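Local coordinates for laminin subunit ALPHA-1 (PDB 2JD4), which forms the alpha chain of laminin-111, a basement membrane protein, with its LG4-5 region probably anchoring the molecule at the cell surface, at residues S39-R42 and K43-V47; K143-G147 and G148-H152; V261-A265 and G266-A270; Y272-A276 and A277-C281. The protein carries 4 engineered substitutions. One frame throughout, in Å; residues are numbered along the deposited sequence.

Interaction 1: S39-R42 and K43-V47; sequences SDVR and KRLQV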
# COMPACT_ATOMS: atom_id res chain seq x y z
N SER A 39 15.52 24.97 -14.82
CA SER A 39 14.32 24.86 -15.63
C SER A 39 13.46 26.11 -15.67
O SER A 39 13.24 26.77 -14.66
CB SER A 39 13.47 23.68 -15.13
OG SER A 39 14.16 22.45 -15.26
N ASP A 40 13.00 26.46 -16.87
CA ASP A 40 12.09 27.58 -17.06
C ASP A 40 10.85 26.89 -17.61
O ASP A 40 10.76 26.63 -18.80
CB ASP A 40 12.61 28.58 -18.10
CG ASP A 40 11.72 29.81 -18.21
OD1 ASP A 40 10.54 29.74 -17.81
OD2 ASP A 40 12.20 30.85 -18.71
N VAL A 41 9.90 26.58 -16.74
CA VAL A 41 8.70 25.86 -17.15
C VAL A 41 7.51 26.72 -17.57
O VAL A 41 6.44 26.19 -17.89
CB VAL A 41 8.23 24.91 -16.04
CG1 VAL A 41 9.38 24.00 -15.62
CG2 VAL A 41 7.72 25.70 -14.85
N ARG A 42 7.68 28.04 -17.57
CA ARG A 42 6.60 28.95 -17.94
C ARG A 42 5.92 28.60 -19.27
O ARG A 42 4.69 28.57 -19.35
CB ARG A 42 7.11 30.39 -17.99
CG ARG A 42 7.45 30.97 -16.62
CD ARG A 42 8.06 32.35 -16.75
NE ARG A 42 9.37 32.30 -17.39
CZ ARG A 42 10.11 33.37 -17.66
NH1 ARG A 42 9.66 34.58 -17.35
NH2 ARG A 42 11.29 33.24 -18.24
N LYS A 43 6.71 28.34 -20.29
CA LYS A 43 6.17 28.02 -21.61
C LYS A 43 6.38 26.57 -22.01
O LYS A 43 5.94 26.15 -23.08
CB LYS A 43 6.80 28.94 -22.66
CG LYS A 43 6.29 30.38 -22.64
CD LYS A 43 4.84 30.45 -23.11
CE LYS A 43 4.33 31.89 -23.13
NZ LYS A 43 5.13 32.74 -24.06
N ARG A 44 7.05 25.80 -21.17
CA ARG A 44 7.30 24.41 -21.50
C ARG A 44 7.64 23.56 -20.28
O ARG A 44 8.50 23.93 -19.47
CB ARG A 44 8.45 24.33 -22.52
CG ARG A 44 8.87 22.92 -22.91
CD ARG A 44 9.83 22.96 -24.09
NE ARG A 44 11.05 23.71 -23.79
CZ ARG A 44 12.02 23.28 -22.99
NH1 ARG A 44 11.91 22.10 -22.39
NH2 ARG A 44 13.10 24.02 -22.78
N LEU A 45 6.94 22.44 -20.14
CA LEU A 45 7.17 21.52 -19.04
C LEU A 45 7.21 20.10 -19.58
O LEU A 45 6.18 19.53 -19.93
CB LEU A 45 6.06 21.63 -17.99
CG LEU A 45 6.12 20.63 -16.82
CD1 LEU A 45 7.35 20.91 -15.95
CD2 LEU A 45 4.85 20.72 -15.99
N GLN A 46 8.41 19.53 -19.68
CA GLN A 46 8.57 18.16 -20.15
C GLN A 46 9.21 17.34 -19.06
O GLN A 46 10.34 17.61 -18.64
CB GLN A 46 9.45 18.09 -21.40
CG GLN A 46 9.69 16.64 -21.86
CD GLN A 46 10.73 16.52 -22.97
OE1 GLN A 46 10.52 16.96 -24.10
NE2 GLN A 46 11.87 15.91 -22.64
N VAL A 47 8.49 16.33 -18.59
CA VAL A 47 8.99 15.47 -17.54
C VAL A 47 9.09 14.03 -18.04
O VAL A 47 8.17 13.51 -18.67
CB VAL A 47 8.07 15.49 -16.30
CG1 VAL A 47 8.65 14.60 -15.20
CG2 VAL A 47 7.91 16.92 -15.80
O HOH W 1 9.55 28.01 -20.85

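Interaction 2: K143-G147 and G148-H152; sequences KLYLG and GLPSH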
# COMPACT_ATOMS: atom_id res chain seq x y z
N LYS A 143 10.13 24.19 -6.97
CA LYS A 143 10.22 22.93 -6.24
C LYS A 143 9.26 21.89 -6.82
O LYS A 143 8.12 22.20 -7.14
CB LYS A 143 9.87 23.13 -4.76
CG LYS A 143 10.79 24.08 -4.01
CD LYS A 143 10.29 24.33 -2.59
CE LYS A 143 11.19 25.33 -1.87
NZ LYS A 143 10.71 25.65 -0.49
N LEU A 144 9.73 20.65 -6.93
CA LEU A 144 8.89 19.59 -7.45
C LEU A 144 8.72 18.51 -6.39
O LEU A 144 9.71 18.05 -5.81
CB LEU A 144 9.49 18.99 -8.73
CG LEU A 144 8.75 17.80 -9.36
CD1 LEU A 144 8.82 17.85 -10.89
CD2 LEU A 144 9.35 16.50 -8.86
N TYR A 145 7.48 18.13 -6.12
CA TYR A 145 7.20 17.09 -5.13
C TYR A 145 7.08 15.77 -5.89
O TYR A 145 6.25 15.64 -6.78
CB TYR A 145 5.89 17.39 -4.40
CG TYR A 145 5.93 18.67 -3.61
CD1 TYR A 145 5.72 19.90 -4.23
CD2 TYR A 145 6.21 18.65 -2.24
CE1 TYR A 145 5.78 21.09 -3.50
CE2 TYR A 145 6.27 19.83 -1.51
CZ TYR A 145 6.06 21.05 -2.14
OH TYR A 145 6.11 22.21 -1.41
N LEU A 146 7.93 14.81 -5.52
CA LEU A 146 7.95 13.51 -6.18
C LEU A 146 7.43 12.35 -5.31
O LEU A 146 7.84 12.18 -4.15
CB LEU A 146 9.39 13.18 -6.63
CG LEU A 146 9.58 11.89 -7.44
CD1 LEU A 146 8.89 12.04 -8.82
CD2 LEU A 146 11.08 11.60 -7.63
N GLY A 147 6.52 11.57 -5.88
CA GLY A 147 5.96 10.42 -5.19
C GLY A 147 4.89 10.66 -4.14
O GLY A 147 4.27 9.70 -3.67
N GLY A 148 4.69 11.91 -3.75
CA GLY A 148 3.69 12.23 -2.74
C GLY A 148 3.85 13.66 -2.27
O GLY A 148 4.61 14.43 -2.86
N LEU A 149 3.15 14.03 -1.21
CA LEU A 149 3.21 15.38 -0.66
C LEU A 149 3.48 15.36 0.85
O LEU A 149 3.23 14.35 1.52
CB LEU A 149 1.88 16.12 -0.91
CG LEU A 149 1.38 16.24 -2.35
CD1 LEU A 149 -0.08 16.71 -2.34
CD2 LEU A 149 2.26 17.21 -3.12
N PRO A 150 3.99 16.47 1.39
CA PRO A 150 4.28 16.57 2.83
C PRO A 150 2.97 16.49 3.60
O PRO A 150 1.91 16.86 3.08
CB PRO A 150 4.93 17.95 2.96
CG PRO A 150 5.47 18.23 1.58
CD PRO A 150 4.40 17.70 0.68
N SER A 151 3.03 16.00 4.83
CA SER A 151 1.84 15.86 5.67
C SER A 151 1.14 17.19 5.95
O SER A 151 -0.08 17.26 6.06
CB SER A 151 2.23 15.19 6.99
OG SER A 151 1.09 14.95 7.79
N HIS A 152 1.92 18.26 6.06
CA HIS A 152 1.37 19.58 6.35
C HIS A 152 0.75 20.30 5.16
O HIS A 152 0.02 21.28 5.33
CB HIS A 152 2.45 20.47 6.97
CG HIS A 152 3.63 20.70 6.07
ND1 HIS A 152 3.53 21.40 4.88
CD2 HIS A 152 4.92 20.32 6.17
CE1 HIS A 152 4.72 21.44 4.30
NE2 HIS A 152 5.58 20.80 5.07

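Interaction 3: V261-A265 and G266-A270; sequences VNNGA and GRITA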
# COMPACT_ATOMS: atom_id res chain seq x y z
N VAL A 261 -12.89 -16.12 18.45
CA VAL A 261 -13.92 -15.11 18.61
C VAL A 261 -14.49 -15.20 20.02
O VAL A 261 -14.67 -16.29 20.56
CB VAL A 261 -15.07 -15.33 17.59
CG1 VAL A 261 -16.27 -14.47 17.96
CG2 VAL A 261 -14.59 -14.97 16.19
N ASN A 262 -14.74 -14.05 20.64
CA ASN A 262 -15.31 -14.02 21.98
C ASN A 262 -16.37 -12.93 22.06
O ASN A 262 -16.05 -11.74 21.98
CB ASN A 262 -14.24 -13.77 23.04
CG ASN A 262 -14.74 -14.03 24.45
OD1 ASN A 262 -15.84 -13.60 24.81
ND2 ASN A 262 -13.95 -14.74 25.25
N ASN A 263 -17.62 -13.34 22.22
CA ASN A 263 -18.74 -12.42 22.29
C ASN A 263 -19.13 -12.10 23.74
O ASN A 263 -20.23 -11.61 24.01
CB ASN A 263 -19.94 -13.00 21.54
CG ASN A 263 -19.62 -13.30 20.09
OD1 ASN A 263 -19.16 -12.43 19.35
ND2 ASN A 263 -19.86 -14.54 19.67
N GLY A 264 -18.22 -12.40 24.66
CA GLY A 264 -18.48 -12.13 26.07
C GLY A 264 -18.88 -13.34 26.88
O GLY A 264 -19.15 -13.22 28.08
N ALA A 265 -18.91 -14.51 26.25
CA ALA A 265 -19.29 -15.74 26.94
C ALA A 265 -18.21 -16.81 26.85
O ALA A 265 -18.44 -17.96 27.21
CB ALA A 265 -20.59 -16.28 26.36
N GLY A 266 -17.03 -16.42 26.37
CA GLY A 266 -15.94 -17.37 26.25
C GLY A 266 -15.41 -17.48 24.83
O GLY A 266 -16.12 -17.18 23.87
N ARG A 267 -14.17 -17.93 24.70
CA ARG A 267 -13.55 -18.07 23.39
C ARG A 267 -14.10 -19.21 22.54
O ARG A 267 -14.23 -20.34 23.00
CB ARG A 267 -12.03 -18.25 23.55
CG ARG A 267 -11.29 -18.48 22.23
CD ARG A 267 -9.80 -18.65 22.45
NE ARG A 267 -9.20 -17.45 23.03
CZ ARG A 267 -7.93 -17.35 23.41
NH1 ARG A 267 -7.11 -18.38 23.28
NH2 ARG A 267 -7.49 -16.22 23.94
N ILE A 268 -14.41 -18.89 21.28
CA ILE A 268 -14.91 -19.86 20.31
C ILE A 268 -13.79 -19.94 19.27
O ILE A 268 -13.34 -18.91 18.77
CB ILE A 268 -16.21 -19.35 19.63
CG1 ILE A 268 -17.27 -19.07 20.71
CG2 ILE A 268 -16.72 -20.38 18.63
CD1 ILE A 268 -18.53 -18.44 20.18
N THR A 269 -13.34 -21.15 18.94
CA THR A 269 -12.24 -21.31 18.00
C THR A 269 -12.42 -22.28 16.83
O THR A 269 -12.80 -23.44 17.02
CB THR A 269 -10.97 -21.75 18.77
OG1 THR A 269 -10.60 -20.73 19.70
CG2 THR A 269 -9.81 -22.01 17.81
N ALA A 270 -12.12 -21.79 15.63
CA ALA A 270 -12.19 -22.59 14.41
C ALA A 270 -10.73 -22.85 14.02
O ALA A 270 -9.96 -21.91 13.83
CB ALA A 270 -12.90 -21.83 13.30
O HOH W 2 -10.91 -15.28 24.72
O HOH W 3 -18.37 -15.82 23.70

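Interaction 4: Y272-A276 and A277-C281; sequences YQPRA and ARALC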
# COMPACT_ATOMS: atom_id res chain seq x y z
N TYR A 272 -7.87 -24.71 11.42
CA TYR A 272 -7.57 -25.31 10.12
C TYR A 272 -6.17 -25.93 10.11
O TYR A 272 -5.17 -25.22 10.24
CB TYR A 272 -7.64 -24.28 8.99
CG TYR A 272 -7.15 -24.83 7.66
CD1 TYR A 272 -7.85 -25.84 7.00
CD2 TYR A 272 -5.96 -24.37 7.10
CE1 TYR A 272 -7.37 -26.39 5.80
CE2 TYR A 272 -5.47 -24.92 5.90
CZ TYR A 272 -6.19 -25.92 5.26
OH TYR A 272 -5.72 -26.46 4.08
N GLN A 273 -6.10 -27.24 9.94
CA GLN A 273 -4.81 -27.92 9.89
C GLN A 273 -4.64 -28.62 8.55
O GLN A 273 -5.42 -29.50 8.20
CB GLN A 273 -4.69 -28.94 11.02
CG GLN A 273 -3.39 -29.73 10.99
CD GLN A 273 -3.12 -30.46 12.28
OE1 GLN A 273 -3.93 -31.26 12.74
NE2 GLN A 273 -1.97 -30.19 12.88
N PRO A 274 -3.61 -28.23 7.78
CA PRO A 274 -3.34 -28.83 6.47
C PRO A 274 -2.75 -30.24 6.57
O PRO A 274 -2.23 -30.63 7.62
CB PRO A 274 -2.36 -27.84 5.85
CG PRO A 274 -1.57 -27.38 7.05
CD PRO A 274 -2.66 -27.15 8.08
N ARG A 275 -2.84 -30.99 5.48
CA ARG A 275 -2.33 -32.36 5.43
C ARG A 275 -0.86 -32.42 5.85
O ARG A 275 -0.46 -33.31 6.60
CB ARG A 275 -2.46 -32.93 4.02
CG ARG A 275 -3.81 -32.71 3.36
CD ARG A 275 -3.90 -33.49 2.05
NE ARG A 275 -4.94 -32.98 1.16
CZ ARG A 275 -4.88 -31.80 0.54
NH1 ARG A 275 -3.82 -31.02 0.70
NH2 ARG A 275 -5.87 -31.42 -0.26
N ALA A 276 -0.07 -31.48 5.36
CA ALA A 276 1.35 -31.42 5.68
C ALA A 276 1.60 -30.26 6.63
O ALA A 276 1.01 -29.19 6.48
CB ALA A 276 2.18 -31.26 4.41
N ALA A 277 2.49 -30.47 7.60
CA ALA A 277 2.82 -29.44 8.58
C ALA A 277 3.43 -28.19 7.95
O ALA A 277 3.15 -27.07 8.36
CB ALA A 277 3.78 -30.01 9.62
N ARG A 278 4.27 -28.39 6.94
CA ARG A 278 4.93 -27.27 6.26
C ARG A 278 4.17 -26.75 5.04
O ARG A 278 4.66 -25.88 4.32
CB ARG A 278 6.34 -27.70 5.85
CG ARG A 278 6.39 -29.02 5.09
CD ARG A 278 5.98 -28.86 3.64
NE ARG A 278 5.69 -30.14 3.01
CZ ARG A 278 6.53 -31.17 2.96
NH1 ARG A 278 7.74 -31.07 3.50
NH2 ARG A 278 6.17 -32.29 2.36
N ALA A 279 2.97 -27.27 4.82
CA ALA A 279 2.16 -26.87 3.67
C ALA A 279 1.98 -25.36 3.52
O ALA A 279 2.13 -24.82 2.43
CB ALA A 279 0.80 -27.54 3.73
N LEU A 280 1.66 -24.69 4.62
CA LEU A 280 1.43 -23.24 4.58
C LEU A 280 2.68 -22.36 4.55
O LEU A 280 2.61 -21.20 4.16
CB LEU A 280 0.53 -22.82 5.74
CG LEU A 280 -0.89 -23.41 5.73
CD1 LEU A 280 -1.68 -22.87 6.91
CD2 LEU A 280 -1.59 -23.05 4.43
N CYS A 281 3.83 -22.90 4.96
CA CYS A 281 5.05 -22.10 4.95
C CYS A 281 5.90 -22.45 3.73
O CYS A 281 7.13 -22.46 3.79
CB CYS A 281 5.84 -22.30 6.25
SG CYS A 281 6.53 -23.96 6.55

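Interaction 1: S39-R42 and K43-V47
Val41 and Arg44 bring their CA atoms within 4.8 Å of each other, with Arg42 and Lys43 at the corners of a turn whose backbone angles are close to type I. Its closing bond, from Arg44 N to Val41 O, is weak at 3.4 Å, and water 1 adds a second link by donating to Asp40 O and accepting from Lys43 N. Val41 CA also lies 3.0 Å from Arg44 O, in a CA-H...O contact. On the buried side, CG1 of Val41 lies 3.7 Å from CD1 of Leu45, the two side chains running side by side in the same direction, and both also rest on Leu138. The turn delivers the chain into strand 44-53 of a laminin G beta sandwich, where Leu45 meets Tyr112 of the neighbouring strand. At the outer corner Arg42 bends back at chi3 (-67°) and takes Asp40 side-on, NE to OD1 at 2.8 Å and NH2 to OD2 at 2.6 Å. Both carboxylate oxygens are met on their syn sides, nearly within the guanidinium plane, and this pairing fixes the rotation of both groups. Asp40 OD1 additionally receives a weak bond from Arg42 N. The Arg42 side chain is about 8 Å from the magnesium ion bound through Asp70, Leu87, Thr137 and Asp139.

Interaction 2: K143-G147 and G148-H152
The phenol ring of Tyr145 is approached obliquely by Pro150 and Leu149. Tyr145 CG stands anti to the carbonyl carbon (chi1 -63°), which puts the CD2 and CE2 side of the ring against CD and CG of Pro150, with Pro150 CD 3.6 Å from Tyr145 CD2; the two side chains cross at about a right angle. The same proline reaches the other flat group with its CB, which lies 3.6 Å above one face of the His152 ring, offset toward the rim. Leu149 also crosses Tyr145 nearly perpendicularly, its CD2 3.9 Å from Tyr145 CB. The contact sits where strand 143-146, flanked by strands 58-64 and 31-35 in one sheet of the laminin G sandwich, runs out into a loop. Gly147 and Gly148 make the change of direction: Gly147 has a positive phi of 78°, and a side chain on Gly148 would collide with Gly147 O. The loop then folds back beside the strand, leaving Gly148 O buried without a polar partner and 3.6 Å from Tyr145 CB. With an alanine here instead of Tyr145, Pro150 would probably lose its aromatic neighbour and a gap would open between strand and loop. Val33 and Tyr62, from the flanking strands, also touch Tyr145.

Interaction 3: V261-A265 and G266-A270
One side-chain oxygen, OD1 of Asn262, accepts from two backbone N-H groups of the turn it precedes, those of Gly264 and Gly266. Gly264 N to Asn262 OD1 is short, 2.7 Å, lies in the carbonyl plane and defines an Asx turn; Gly266 N to the same Asn262 OD1 is weak at 3.4 Å. With its CG anti to the backbone nitrogen (chi1 -168°), the Asn262 amide leans over the bend and brings its ND2 within 3.1 Å of Gly266 C. Water 3 fills in on the backbone, accepting from Asn263 N and Ala265 N and donating to Gly266 O, while water 2 accepts from both Asn262 ND2 and Arg267 NE. The bend joins strands 256-262 and 267-272 as a beta hairpin, whose last hydrogen-bonded pair is Val261 with Ile268: Val261 N gives to Ile268 O at 2.8 Å and Ile268 N to Val261 O at 2.7 Å. The side chains of this pair both pack on Ile297. Arg267 leads the other way, its NH2 bonded to Asn336 O. Were Asn262 a leucine, Gly264 N is likely to be left without its acceptor and the turn freer to shift. Gly264 lies about 5 Å from the magnesium ion bound by Asp246 and Asp319. Given the two bonds to OD1 and the three made by water 3, polar links rather than apolar packing appear to set the shape of the bend.

Interaction 4: Y272-A276 and A277-C281
Ala276 to Ala279 form a type I beta turn, with Ala277 and Arg278 at its corners and a bond from Ala279 N to Ala276 O of 3.2 Å. The N-H points fairly straight at the oxygen (156°), yet it comes from well above the carbonyl plane, 72° out of it, and not on a lone pair. The turn doubles the chain back, so that the methyl group of Ala279 faces the preceding segment, its CB 3.8 Å from CB of Pro274. Pro274 meets the next residue as well, CG lying 4.2 Å from CG of Leu280. Farther down, CD1 of Leu280 reaches the edge of the Tyr272 ring near its plane, 4.4 Å from CE2, while Pro274 N sits over one face of that ring toward its rim. This apolar row runs from the end of strand 267-272 into the connection to strand 286-293 of a laminin G beta sandwich, and its inner end is seated on the sheet: Leu280 touches Val257, and Tyr272 rests on Leu299 and Val301. On the outer side Arg278 takes chi1 of 51°, placing CG between its backbone nitrogen and carbonyl carbon, and bends again at chi2; this carries NE back to 3.9 Å from Ala276 CB. Its NH1 makes a long, weak ion pair with Glu7. Close by, the disulfide from Cys281 to Cys9 ties the connection to the N-terminal segment of the chain.

How the interactions relate
The four contacts show how sandwich strands are entered, left and joined. Interaction 2 is the buried one, and it is almost wholly apolar; interactions 1 and 3 are partly buried turns at the magnesium-bearing ends of the two laminin G domains, and polar groups and water hold both. They differ in detail, since a charged pair dominates the outer corner of interaction 1 and a neutral amide the bend of interaction 3. Interaction 4 lies at the surface, yet pairs a turn with apolar contacts. It shares strand 267-272 with interaction 3, their centres 24 Å apart, whereas the centres of interactions 1 and 3 are 62 Å apart, on opposite sides of the chain's centre.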